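Local coordinates for iron-sulfur cluster assembly scaffold protein IscU (Streptococcus pyogenes, PDB 1SU0) that probably serves as a scaffold on which iron-sulfur clusters are assembled and then handed to other proteins, and binds one zinc ion here, at residues A91-E96 and N103-E108; H8-V13 and A112-G117; T47-F50 and I55-I58; S73-A78 and T129-A134. One frame throughout, in Å; residues are numbered along the deposited sequence.

Contact 1. Residues A91-E96 and N103-E108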
loop_
_atom_site.group_PDB
_atom_site.type_symbol
_atom_site.label_atom_id
_atom_site.label_comp_id
_atom_site.label_asym_id
_atom_site.label_seq_id
_atom_site.Cartn_x
_atom_site.Cartn_y
_atom_site.Cartn_z
ATOM N N ALA A 91 -8.141 -3.095 -0.196
ATOM C CA ALA A 91 -7.638 -2.832 1.129
ATOM C C ALA A 91 -8.101 -3.911 2.075
ATOM O O ALA A 91 -7.318 -4.457 2.841
ATOM C CB ALA A 91 -8.104 -1.457 1.598
ATOM N N ASP A 92 -9.378 -4.237 2.002
ATOM C CA ASP A 92 -9.913 -5.322 2.790
ATOM C C ASP A 92 -9.238 -6.639 2.433
ATOM O O ASP A 92 -8.914 -7.405 3.316
ATOM C CB ASP A 92 -11.443 -5.407 2.613
ATOM C CG ASP A 92 -12.190 -4.330 3.420
ATOM O OD1 ASP A 92 -13.424 -4.444 3.489
ATOM O OD2 ASP A 92 -11.658 -3.351 4.024
ATOM N N ILE A 93 -9.017 -6.882 1.142
ATOM C CA ILE A 93 -8.354 -8.105 0.672
ATOM C C ILE A 93 -6.930 -8.227 1.201
ATOM O O ILE A 93 -6.498 -9.295 1.625
ATOM C CB ILE A 93 -8.359 -8.194 -0.890
ATOM C CG1 ILE A 93 -9.767 -8.555 -1.406
ATOM C CG2 ILE A 93 -7.379 -9.244 -1.401
ATOM C CD1 ILE A 93 -10.025 -8.118 -2.851
ATOM N N PHE A 94 -6.213 -7.125 1.178
ATOM C CA PHE A 94 -4.843 -7.103 1.639
ATOM C C PHE A 94 -4.762 -7.371 3.145
ATOM O O PHE A 94 -4.052 -8.257 3.622
ATOM C CB PHE A 94 -4.228 -5.740 1.344
ATOM C CG PHE A 94 -2.785 -5.665 1.714
ATOM C CD1 PHE A 94 -1.816 -5.973 0.790
ATOM C CD2 PHE A 94 -2.404 -5.342 2.999
ATOM C CE1 PHE A 94 -0.495 -5.938 1.137
ATOM C CE2 PHE A 94 -1.103 -5.307 3.346
ATOM C CZ PHE A 94 -0.141 -5.602 2.421
ATOM N N SER A 95 -5.504 -6.560 3.875
ATOM C CA SER A 95 -5.658 -6.669 5.308
ATOM C C SER A 95 -5.990 -8.093 5.752
ATOM O O SER A 95 -5.418 -8.575 6.725
ATOM C CB SER A 95 -6.764 -5.717 5.753
ATOM O OG SER A 95 -6.597 -5.398 7.103
ATOM N N GLU A 96 -6.874 -8.774 5.027
ATOM C CA GLU A 96 -7.221 -10.161 5.338
ATOM C C GLU A 96 -6.143 -11.141 4.964
ATOM O O GLU A 96 -6.006 -12.177 5.595
ATOM C CB GLU A 96 -8.450 -10.600 4.563
ATOM C CG GLU A 96 -9.767 -10.107 5.091
ATOM C CD GLU A 96 -10.837 -10.241 4.040
ATOM O OE1 GLU A 96 -11.808 -9.465 4.143
ATOM O OE2 GLU A 96 -10.699 -11.106 3.110
ATOM N N ASN A 103 -7.526 -16.531 -0.295
ATOM C CA ASN A 103 -8.481 -15.881 -1.168
ATOM C C ASN A 103 -7.871 -15.696 -2.552
ATOM O O ASN A 103 -6.864 -15.011 -2.677
ATOM C CB ASN A 103 -8.831 -14.525 -0.569
ATOM C CG ASN A 103 -10.005 -13.832 -1.254
ATOM O OD1 ASN A 103 -10.533 -12.871 -0.705
ATOM N ND2 ASN A 103 -10.389 -14.272 -2.452
ATOM N N PRO A 104 -8.494 -16.281 -3.591
ATOM C CA PRO A 104 -8.068 -16.091 -4.989
ATOM C C PRO A 104 -8.000 -14.646 -5.422
ATOM O O PRO A 104 -7.298 -14.324 -6.354
ATOM C CB PRO A 104 -9.178 -16.780 -5.784
ATOM C CG PRO A 104 -9.710 -17.795 -4.871
ATOM C CD PRO A 104 -9.668 -17.168 -3.513
ATOM N N ALA A 105 -8.760 -13.800 -4.759
ATOM C CA ALA A 105 -8.800 -12.379 -5.046
ATOM C C ALA A 105 -7.480 -11.625 -4.735
ATOM O O ALA A 105 -7.316 -10.471 -5.105
ATOM C CB ALA A 105 -9.928 -11.772 -4.258
ATOM N N GLN A 106 -6.554 -12.279 -4.042
ATOM C CA GLN A 106 -5.277 -11.678 -3.719
ATOM C C GLN A 106 -4.474 -11.418 -4.979
ATOM O O GLN A 106 -3.558 -10.608 -4.980
ATOM C CB GLN A 106 -4.512 -12.561 -2.760
ATOM C CG GLN A 106 -5.065 -12.505 -1.378
ATOM C CD GLN A 106 -4.575 -13.632 -0.500
ATOM O OE1 GLN A 106 -3.600 -14.316 -0.847
ATOM N NE2 GLN A 106 -5.244 -13.833 0.648
ATOM N N LYS A 107 -4.830 -12.108 -6.052
ATOM C CA LYS A 107 -4.289 -11.844 -7.374
ATOM C C LYS A 107 -4.487 -10.409 -7.826
ATOM O O LYS A 107 -3.658 -9.894 -8.556
ATOM C CB LYS A 107 -4.943 -12.764 -8.391
ATOM C CG LYS A 107 -4.395 -14.192 -8.365
ATOM C CD LYS A 107 -5.306 -15.173 -9.080
ATOM C CE LYS A 107 -5.664 -14.703 -10.493
ATOM N NZ LYS A 107 -6.653 -15.639 -11.168
ATOM N N GLU A 108 -5.584 -9.775 -7.400
ATOM C CA GLU A 108 -5.927 -8.400 -7.799
ATOM C C GLU A 108 -5.092 -7.345 -7.095
ATOM O O GLU A 108 -5.246 -6.157 -7.334
ATOM C CB GLU A 108 -7.396 -8.117 -7.485
ATOM C CG GLU A 108 -8.369 -9.057 -8.166
ATOM C CD GLU A 108 -8.142 -9.093 -9.653
ATOM O OE1 GLU A 108 -8.106 -7.988 -10.242
ATOM O OE2 GLU A 108 -7.968 -10.209 -10.218
HETATM O O HOH W 1 -7.367 -11.942 1.175
#

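Contact 2. Residues H8-V13 and A112-G117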
loop_
_atom_site.group_PDB
_atom_site.type_symbol
_atom_site.label_atom_id
_atom_site.label_comp_id
_atom_site.label_asym_id
_atom_site.label_seq_id
_atom_site.Cartn_x
_atom_site.Cartn_y
_atom_site.Cartn_z
ATOM N N HIS A 8 13.974 -16.282 -5.888
ATOM C CA HIS A 8 14.979 -15.209 -5.801
ATOM C C HIS A 8 14.509 -13.923 -6.458
ATOM O O HIS A 8 14.926 -12.823 -6.093
ATOM C CB HIS A 8 16.270 -15.639 -6.482
ATOM C CG HIS A 8 16.125 -15.851 -7.956
ATOM N ND1 HIS A 8 15.411 -16.902 -8.490
ATOM C CD2 HIS A 8 16.586 -15.136 -9.008
ATOM C CE1 HIS A 8 15.449 -16.830 -9.806
ATOM N NE2 HIS A 8 16.159 -15.770 -10.146
ATOM N N LEU A 9 13.653 -14.080 -7.452
ATOM C CA LEU A 9 13.053 -12.965 -8.141
ATOM C C LEU A 9 12.176 -12.164 -7.185
ATOM O O LEU A 9 12.132 -10.947 -7.250
ATOM C CB LEU A 9 12.229 -13.497 -9.321
ATOM C CG LEU A 9 12.547 -12.920 -10.688
ATOM C CD1 LEU A 9 12.034 -11.505 -10.691
ATOM C CD2 LEU A 9 14.049 -12.987 -11.014
ATOM N N TYR A 10 11.484 -12.856 -6.290
ATOM C CA TYR A 10 10.641 -12.206 -5.299
ATOM C C TYR A 10 11.420 -11.230 -4.433
ATOM O O TYR A 10 10.928 -10.149 -4.147
ATOM C CB TYR A 10 9.937 -13.241 -4.405
ATOM C CG TYR A 10 8.951 -14.147 -5.126
ATOM C CD1 TYR A 10 8.608 -13.934 -6.471
ATOM C CD2 TYR A 10 8.355 -15.211 -4.470
ATOM C CE1 TYR A 10 7.701 -14.766 -7.131
ATOM C CE2 TYR A 10 7.436 -16.048 -5.122
ATOM C CZ TYR A 10 7.115 -15.820 -6.451
ATOM O OH TYR A 10 6.210 -16.642 -7.095
ATOM N N MET A 11 12.630 -11.600 -4.030
ATOM C CA MET A 11 13.434 -10.727 -3.191
ATOM C C MET A 11 13.745 -9.469 -3.954
ATOM O O MET A 11 13.654 -8.396 -3.417
ATOM C CB MET A 11 14.710 -11.437 -2.726
ATOM C CG MET A 11 15.688 -10.598 -1.823
ATOM S SD MET A 11 15.136 -10.275 0.085
ATOM C CE MET A 11 13.625 -9.084 -0.129
ATOM N N ALA A 12 14.067 -9.603 -5.232
ATOM C CA ALA A 12 14.397 -8.456 -6.072
ATOM C C ALA A 12 13.192 -7.543 -6.270
ATOM O O ALA A 12 13.327 -6.336 -6.326
ATOM C CB ALA A 12 14.930 -8.926 -7.394
ATOM N N VAL A 13 12.006 -8.117 -6.336
ATOM C CA VAL A 13 10.795 -7.319 -6.518
ATOM C C VAL A 13 10.441 -6.560 -5.226
ATOM O O VAL A 13 10.125 -5.390 -5.272
ATOM C CB VAL A 13 9.632 -8.191 -7.037
ATOM C CG1 VAL A 13 8.323 -7.447 -7.005
ATOM C CG2 VAL A 13 9.946 -8.646 -8.459
ATOM N N ALA A 112 1.900 -6.519 -4.530
ATOM C CA ALA A 112 1.556 -6.578 -3.102
ATOM C C ALA A 112 1.207 -7.993 -2.630
ATOM O O ALA A 112 1.244 -8.289 -1.452
ATOM C CB ALA A 112 0.391 -5.675 -2.793
ATOM N N GLU A 113 0.855 -8.868 -3.550
ATOM C CA GLU A 113 0.544 -10.233 -3.202
ATOM C C GLU A 113 1.738 -10.948 -2.570
ATOM O O GLU A 113 1.569 -11.929 -1.846
ATOM C CB GLU A 113 0.065 -10.974 -4.440
ATOM C CG GLU A 113 -0.583 -12.282 -4.118
ATOM C CD GLU A 113 -0.962 -13.084 -5.358
ATOM O OE1 GLU A 113 -1.480 -14.201 -5.143
ATOM O OE2 GLU A 113 -0.720 -12.628 -6.521
ATOM N N LEU A 114 2.933 -10.431 -2.842
ATOM C CA LEU A 114 4.176 -10.939 -2.289
ATOM C C LEU A 114 4.319 -10.742 -0.810
ATOM O O LEU A 114 5.227 -11.309 -0.209
ATOM C CB LEU A 114 5.367 -10.270 -2.994
ATOM C CG LEU A 114 5.516 -10.605 -4.491
ATOM C CD1 LEU A 114 6.812 -10.045 -5.021
ATOM C CD2 LEU A 114 5.432 -12.097 -4.772
ATOM N N LEU A 115 3.458 -9.920 -0.224
ATOM C CA LEU A 115 3.501 -9.670 1.201
ATOM C C LEU A 115 2.564 -10.567 1.976
ATOM O O LEU A 115 2.351 -10.344 3.157
ATOM C CB LEU A 115 3.190 -8.193 1.512
ATOM C CG LEU A 115 4.148 -7.162 0.921
ATOM C CD1 LEU A 115 3.780 -5.811 1.497
ATOM C CD2 LEU A 115 5.616 -7.513 1.200
ATOM N N ALA A 116 2.034 -11.597 1.341
ATOM C CA ALA A 116 1.289 -12.617 2.063
ATOM C C ALA A 116 2.069 -13.145 3.283
ATOM O O ALA A 116 1.483 -13.481 4.312
ATOM C CB ALA A 116 0.929 -13.752 1.145
ATOM N N GLY A 117 3.392 -13.185 3.182
ATOM C CA GLY A 117 4.214 -13.713 4.245
ATOM C C GLY A 117 4.240 -12.923 5.542
ATOM O O GLY A 117 4.776 -13.402 6.531
#

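Contact 3. Residues T47-F50 and I55-I58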
loop_
_atom_site.group_PDB
_atom_site.type_symbol
_atom_site.label_atom_id
_atom_site.label_comp_id
_atom_site.label_asym_id
_atom_site.label_seq_id
_atom_site.Cartn_x
_atom_site.Cartn_y
_atom_site.Cartn_z
ATOM N N THR A 47 -0.737 11.735 -1.043
ATOM C CA THR A 47 -1.605 12.579 -1.864
ATOM C C THR A 47 -2.353 11.728 -2.886
ATOM O O THR A 47 -1.727 10.977 -3.634
ATOM C CB THR A 47 -0.798 13.632 -2.628
ATOM O OG1 THR A 47 0.213 12.990 -3.410
ATOM C CG2 THR A 47 -0.054 14.567 -1.678
ATOM N N VAL A 48 -3.677 11.848 -2.935
ATOM C CA VAL A 48 -4.451 11.124 -3.946
ATOM C C VAL A 48 -5.333 12.066 -4.755
ATOM O O VAL A 48 -6.069 12.899 -4.207
ATOM C CB VAL A 48 -5.327 10.017 -3.341
ATOM C CG1 VAL A 48 -6.069 9.266 -4.435
ATOM C CG2 VAL A 48 -4.478 9.051 -2.536
ATOM N N LYS A 49 -5.247 11.905 -6.070
ATOM C CA LYS A 49 -6.060 12.647 -7.020
ATOM C C LYS A 49 -7.207 11.765 -7.517
ATOM O O LYS A 49 -7.003 10.598 -7.841
ATOM C CB LYS A 49 -5.181 13.083 -8.193
ATOM C CG LYS A 49 -5.852 13.983 -9.210
ATOM C CD LYS A 49 -4.849 14.427 -10.263
ATOM C CE LYS A 49 -5.524 15.189 -11.381
ATOM N NZ LYS A 49 -6.165 16.436 -10.884
ATOM N N PHE A 50 -8.408 12.329 -7.535
ATOM C CA PHE A 50 -9.570 11.717 -8.177
ATOM C C PHE A 50 -10.078 12.688 -9.245
ATOM O O PHE A 50 -10.234 13.880 -8.969
ATOM C CB PHE A 50 -10.685 11.447 -7.157
ATOM C CG PHE A 50 -10.196 10.844 -5.871
ATOM C CD1 PHE A 50 -9.669 11.654 -4.866
ATOM C CD2 PHE A 50 -10.249 9.462 -5.665
ATOM C CE1 PHE A 50 -9.211 11.103 -3.680
ATOM C CE2 PHE A 50 -9.783 8.901 -4.474
ATOM C CZ PHE A 50 -9.267 9.719 -3.482
ATOM N N ILE A 55 -9.466 6.978 -9.277
ATOM C CA ILE A 55 -8.207 7.581 -8.852
ATOM C C ILE A 55 -7.393 7.943 -10.105
ATOM O O ILE A 55 -6.836 7.074 -10.773
ATOM C CB ILE A 55 -7.438 6.625 -7.893
ATOM C CG1 ILE A 55 -8.171 6.525 -6.550
ATOM C CG2 ILE A 55 -6.002 7.092 -7.666
ATOM C CD1 ILE A 55 -7.801 5.312 -5.715
ATOM N N GLU A 56 -7.379 9.233 -10.438
ATOM C CA GLU A 56 -6.566 9.764 -11.536
ATOM C C GLU A 56 -5.096 9.433 -11.283
ATOM O O GLU A 56 -4.454 8.765 -12.094
ATOM C CB GLU A 56 -6.755 11.293 -11.656
ATOM C CG GLU A 56 -6.846 11.851 -13.081
ATOM C CD GLU A 56 -5.498 12.095 -13.750
ATOM O OE1 GLU A 56 -4.458 12.147 -13.046
ATOM O OE2 GLU A 56 -5.487 12.257 -14.996
ATOM N N ASP A 57 -4.579 9.898 -10.149
ATOM C CA ASP A 57 -3.177 9.682 -9.791
ATOM C C ASP A 57 -2.959 9.606 -8.269
ATOM O O ASP A 57 -3.818 10.015 -7.480
ATOM C CB ASP A 57 -2.285 10.775 -10.419
ATOM C CG ASP A 57 -0.846 10.299 -10.677
ATOM O OD1 ASP A 57 0.076 11.147 -10.657
ATOM O OD2 ASP A 57 -0.537 9.104 -10.902
ATOM N N ILE A 58 -1.796 9.073 -7.888
ATOM C CA ILE A 58 -1.433 8.837 -6.488
ATOM C C ILE A 58 0.083 8.907 -6.280
ATOM O O ILE A 58 0.862 8.563 -7.175
ATOM C CB ILE A 58 -1.983 7.465 -6.031
ATOM C CG1 ILE A 58 -1.833 7.278 -4.528
ATOM C CG2 ILE A 58 -1.343 6.294 -6.821
ATOM C CD1 ILE A 58 -2.696 6.143 -4.007
#

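Contact 4. Residues S73-A78 and T129-A134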
loop_
_atom_site.group_PDB
_atom_site.type_symbol
_atom_site.label_atom_id
_atom_site.label_comp_id
_atom_site.label_asym_id
_atom_site.label_seq_id
_atom_site.Cartn_x
_atom_site.Cartn_y
_atom_site.Cartn_z
ATOM N N SER A 73 4.499 1.255 -1.794
ATOM C CA SER A 73 4.789 1.346 -3.207
ATOM C C SER A 73 3.853 0.420 -3.975
ATOM O O SER A 73 3.217 0.816 -4.951
ATOM C CB SER A 73 6.265 1.025 -3.426
ATOM O OG SER A 73 6.550 0.849 -4.782
ATOM N N MET A 74 3.732 -0.807 -3.508
ATOM C CA MET A 74 2.855 -1.788 -4.153
ATOM C C MET A 74 1.358 -1.405 -4.071
ATOM O O MET A 74 0.584 -1.627 -5.002
ATOM C CB MET A 74 3.085 -3.150 -3.512
ATOM C CG MET A 74 4.486 -3.728 -3.721
ATOM S SD MET A 74 4.876 -5.122 -2.358
ATOM C CE MET A 74 6.322 -6.139 -3.267
ATOM N N MET A 75 0.950 -0.824 -2.955
ATOM C CA MET A 75 -0.411 -0.318 -2.808
ATOM C C MET A 75 -0.762 0.673 -3.943
ATOM O O MET A 75 -1.833 0.570 -4.535
ATOM C CB MET A 75 -0.570 0.322 -1.436
ATOM C CG MET A 75 -1.959 0.887 -1.150
ATOM S SD MET A 75 -2.175 2.704 -1.865
ATOM C CE MET A 75 -0.825 3.706 -0.773
ATOM N N THR A 76 0.148 1.586 -4.278
ATOM C CA THR A 76 -0.113 2.582 -5.318
ATOM C C THR A 76 -0.347 1.924 -6.667
ATOM O O THR A 76 -1.216 2.337 -7.414
ATOM C CB THR A 76 1.057 3.601 -5.488
ATOM O OG1 THR A 76 2.223 2.946 -6.016
ATOM C CG2 THR A 76 1.489 4.214 -4.159
ATOM N N ASP A 77 0.456 0.921 -6.986
ATOM C CA ASP A 77 0.307 0.221 -8.232
ATOM C C ASP A 77 -1.082 -0.422 -8.287
ATOM O O ASP A 77 -1.722 -0.445 -9.343
ATOM C CB ASP A 77 1.349 -0.889 -8.354
ATOM C CG ASP A 77 2.719 -0.400 -8.778
ATOM O OD1 ASP A 77 2.930 0.796 -9.049
ATOM O OD2 ASP A 77 3.664 -1.200 -8.876
ATOM N N ALA A 78 -1.530 -0.955 -7.151
ATOM C CA ALA A 78 -2.741 -1.782 -7.094
ATOM C C ALA A 78 -4.032 -0.998 -7.178
ATOM O O ALA A 78 -5.066 -1.561 -7.529
ATOM C CB ALA A 78 -2.764 -2.615 -5.804
ATOM N N THR A 129 0.069 -2.554 6.454
ATOM C CA THR A 129 -1.259 -1.959 6.241
ATOM C C THR A 129 -1.273 -0.432 6.241
ATOM O O THR A 129 -2.217 0.161 5.735
ATOM C CB THR A 129 -2.259 -2.470 7.257
ATOM O OG1 THR A 129 -1.807 -2.143 8.565
ATOM C CG2 THR A 129 -2.346 -3.998 7.234
ATOM N N LEU A 130 -0.229 0.196 6.759
ATOM C CA LEU A 130 -0.183 1.650 6.887
ATOM C C LEU A 130 -0.620 2.395 5.632
ATOM O O LEU A 130 -1.474 3.280 5.683
ATOM C CB LEU A 130 1.231 2.106 7.306
ATOM C CG LEU A 130 1.504 3.610 7.547
ATOM C CD1 LEU A 130 0.440 4.320 8.334
ATOM C CD2 LEU A 130 2.835 3.776 8.257
ATOM N N ALA A 131 -0.035 2.042 4.502
ATOM C CA ALA A 131 -0.362 2.697 3.237
ATOM C C ALA A 131 -1.834 2.502 2.882
ATOM O O ALA A 131 -2.527 3.445 2.463
ATOM C CB ALA A 131 0.488 2.166 2.155
ATOM N N TRP A 132 -2.306 1.276 3.065
ATOM C CA TRP A 132 -3.680 0.960 2.747
ATOM C C TRP A 132 -4.648 1.821 3.548
ATOM O O TRP A 132 -5.634 2.284 3.008
ATOM C CB TRP A 132 -3.936 -0.531 2.962
ATOM C CG TRP A 132 -3.217 -1.347 1.965
ATOM C CD1 TRP A 132 -1.998 -1.949 2.123
ATOM C CD2 TRP A 132 -3.624 -1.605 0.620
ATOM N NE1 TRP A 132 -1.633 -2.573 0.961
ATOM C CE2 TRP A 132 -2.622 -2.398 0.026
ATOM C CE3 TRP A 132 -4.749 -1.256 -0.146
ATOM C CZ2 TRP A 132 -2.704 -2.845 -1.292
ATOM C CZ3 TRP A 132 -4.825 -1.693 -1.464
ATOM C CH2 TRP A 132 -3.816 -2.484 -2.017
ATOM N N ASN A 133 -4.324 2.078 4.809
ATOM C CA ASN A 133 -5.186 2.871 5.694
ATOM C C ASN A 133 -5.099 4.355 5.398
ATOM O O ASN A 133 -6.046 5.087 5.634
ATOM C CB ASN A 133 -4.858 2.575 7.159
ATOM C CG ASN A 133 -5.053 1.096 7.513
ATOM O OD1 ASN A 133 -4.785 0.677 8.634
ATOM N ND2 ASN A 133 -5.472 0.293 6.530
ATOM N N ALA A 134 -3.972 4.803 4.859
ATOM C CA ALA A 134 -3.847 6.199 4.428
ATOM C C ALA A 134 -4.661 6.377 3.158
ATOM O O ALA A 134 -5.115 7.477 2.849
ATOM C CB ALA A 134 -2.385 6.591 4.197
#

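Contact 1. Residues A91-E96 and N103-E108
Ile-93 carries this contact. Both of its branches touch Ala-105. The tip of the longer branch, CD1, lies 3.9 Å from CB of Ala-105. The shorter branch, CG2, lies 3.9 Å from O of Ala-105 and goes on to Gln-106, 4.0 Å from CG of that residue. CG1 stands anti to the carbonyl carbon (chi1 -74°), which turns CG2 to the backbone of Ala-105 and Gln-106 and CD1 to CB of Ala-105.

One water forms the polar link. It donates to O of Ile-93 at 2.8 Å and accepts from NE2 of Gln-106 at 2.9 Å. The side chain of Gln-106 is extended beyond CG, which carries its amide up to that water.

Residues 104-108 form the start of a 3-10 segment in the loop that follows helix 84-97, and the loop folds back on the helix it has just left. The bond from Glu-108 N to Ala-105 O, 3.0 Å long, helps shape the turn. CB of Ala-105 points at the helix, while Gln-106 approaches it through its chain.

Farther out, NE2 of Gln-106 is also hydrogen-bonded to O of Gln-101. That second bond helps position the amide for the water. Leu-109 lies against Ile-93 from the same loop.

Contact 2. Residues H8-V13 and A112-G117
Leu-114 reaches from its loop to the N-terminal helix and touches Tyr-10 and Val-13 there. Its CB points toward helix 8-19 and also packs against CE of Met-74 in helix 66-79. With chi1 at -65°, CG sits beside the backbone N, and this presents both methyl groups to the N-terminal helix.

CD1 goes to Val-13. It lies 3.6 Å from CG1 of Val-13 and 3.9 Å from CB of Val-13. CD2 goes to Tyr-10 and sits over one face of the ring. It is 4.0 Å from the ring centroid and 9° off the ring normal. This is a CH-pi contact, centred on the ring rather than placed at its edge. Each methyl group therefore has its own partner. Both Tyr-10 and Val-13 meet the leucine side chain at about a right angle.

Tyr-10 and Val-13 are three residues apart in the helix, so they come out on the same side of it. The contact is wholly apolar and lies at the surface, burying 139 Å² summed over both sides.

Segment 112-117, largely 3-10, lies between helix 84-97 and helix 122-139. Its other side faces the protein interior. There Leu-115 packs on Ser-71 and Met-74 of helix 66-79, and Ala-112 and Leu-115 pack on Phe-94 of helix 84-97. The loop thus lies between the N-terminal helix and the helical layer.

Contact 3. Residues T47-F50 and I55-I58
Val-48 and Ile-58 lie side by side on one face of the sheet and point the same way, with CG2 of Val-48 3.7 Å from CD1 of Ile-58. They form a non-hydrogen-bonded antiparallel pair. The other methyl group of Val-48, CG1, meets CG2 of Ile-55 at 3.9 Å. Phe-50 runs alongside Ile-55, and its CE2 is 3.5 Å from CG1 of Ile-55. Lys-49 is on the face opposite Val-48, and Glu-56 runs next to it. CD of Lys-49 comes within 3.6 Å of OE1 of Glu-56. The last torsion of Lys-49 (chi4 62°) bends the chain, and NZ stays 5.1 Å from OE1 of Glu-56.

These strands form the hairpin 43-50 and 55-63. N of Lys-49 donates to O of Asp-57 at 2.8 Å, with an N-H...O angle of 161°. The return bond from N of Asp-57 to O of Lys-49 is weak. Glu-56 and Asp-57 both face Lys-49, which makes a classic beta bulge.

The chemistry thus differs between the faces. The side of Val-48 and Ile-58 is apolar and packs under helices 66-79 and 122-139. On the side of Lys-49, the lysine and Glu-56 are too far apart for a salt bridge, so any attraction between them is probably long-range.

Contact 4. Residues S73-A78 and T129-A134
The aromatic contact of Met-75 with Trp-132 is central here. CG of Met-75 sits over one face of the indole, 3.5 Å from the centroid of the six-membered ring and 11° off the ring normal. This is a CH-pi contact. The sulfur follows farther out. SD of Met-75 is 5.1 Å from the same centroid, a longer Met-aromatic approach. A chi1 of -180° points the methionine chain away from its own backbone N and out over the ring. The chain then bends at both chi2 and chi3.

Two further apolar contacts flank the aromatic one. The bends turn CE of Met-75 to CB of Ala-131, 3.6 Å away. One helical turn after Met-75, CB of Ala-78 lies 3.9 Å from CH2 of Trp-132.

Within the segment 73-78, OG1 of Thr-76 donates to O of Ser-73 at 2.6 Å. The hydroxyl of this buried threonine is thus satisfied by its own helix.

Around the contact, Phe-94 of helix 84-97 stacks with Trp-132, while Ile-58 and Leu-46 of the sheet touch Met-75. The short segments cross at -43°, with axes 9.1 Å apart. The contact is at the centre of the chain, in the helical layer that packs on the sheet of this NifU-type fold. The side chain of Ala-131 is about 11 Å from the zinc ion, whose ligands are Cys-40, Asp-42, Cys-65 and Cys-127.

Contact 4 is at the middle of the fold, and the other three lie about 12 to 15 Å from it, centre to centre. It touches each of them. Contacts 2 and 3 are on opposite sides of the chain's centre, about 25 Å apart between centres. Along the chain, contact 3 closes before contacts 1 and 4 open, and it is nested inside the loop closed by contact 2. Contact 1 is nested inside the loops closed by contacts 2 and 4, which cross each other. Helices 66-79 and 122-139 pack on the hairpin, and the N-terminal helix is joined to this core through the loop 112-117.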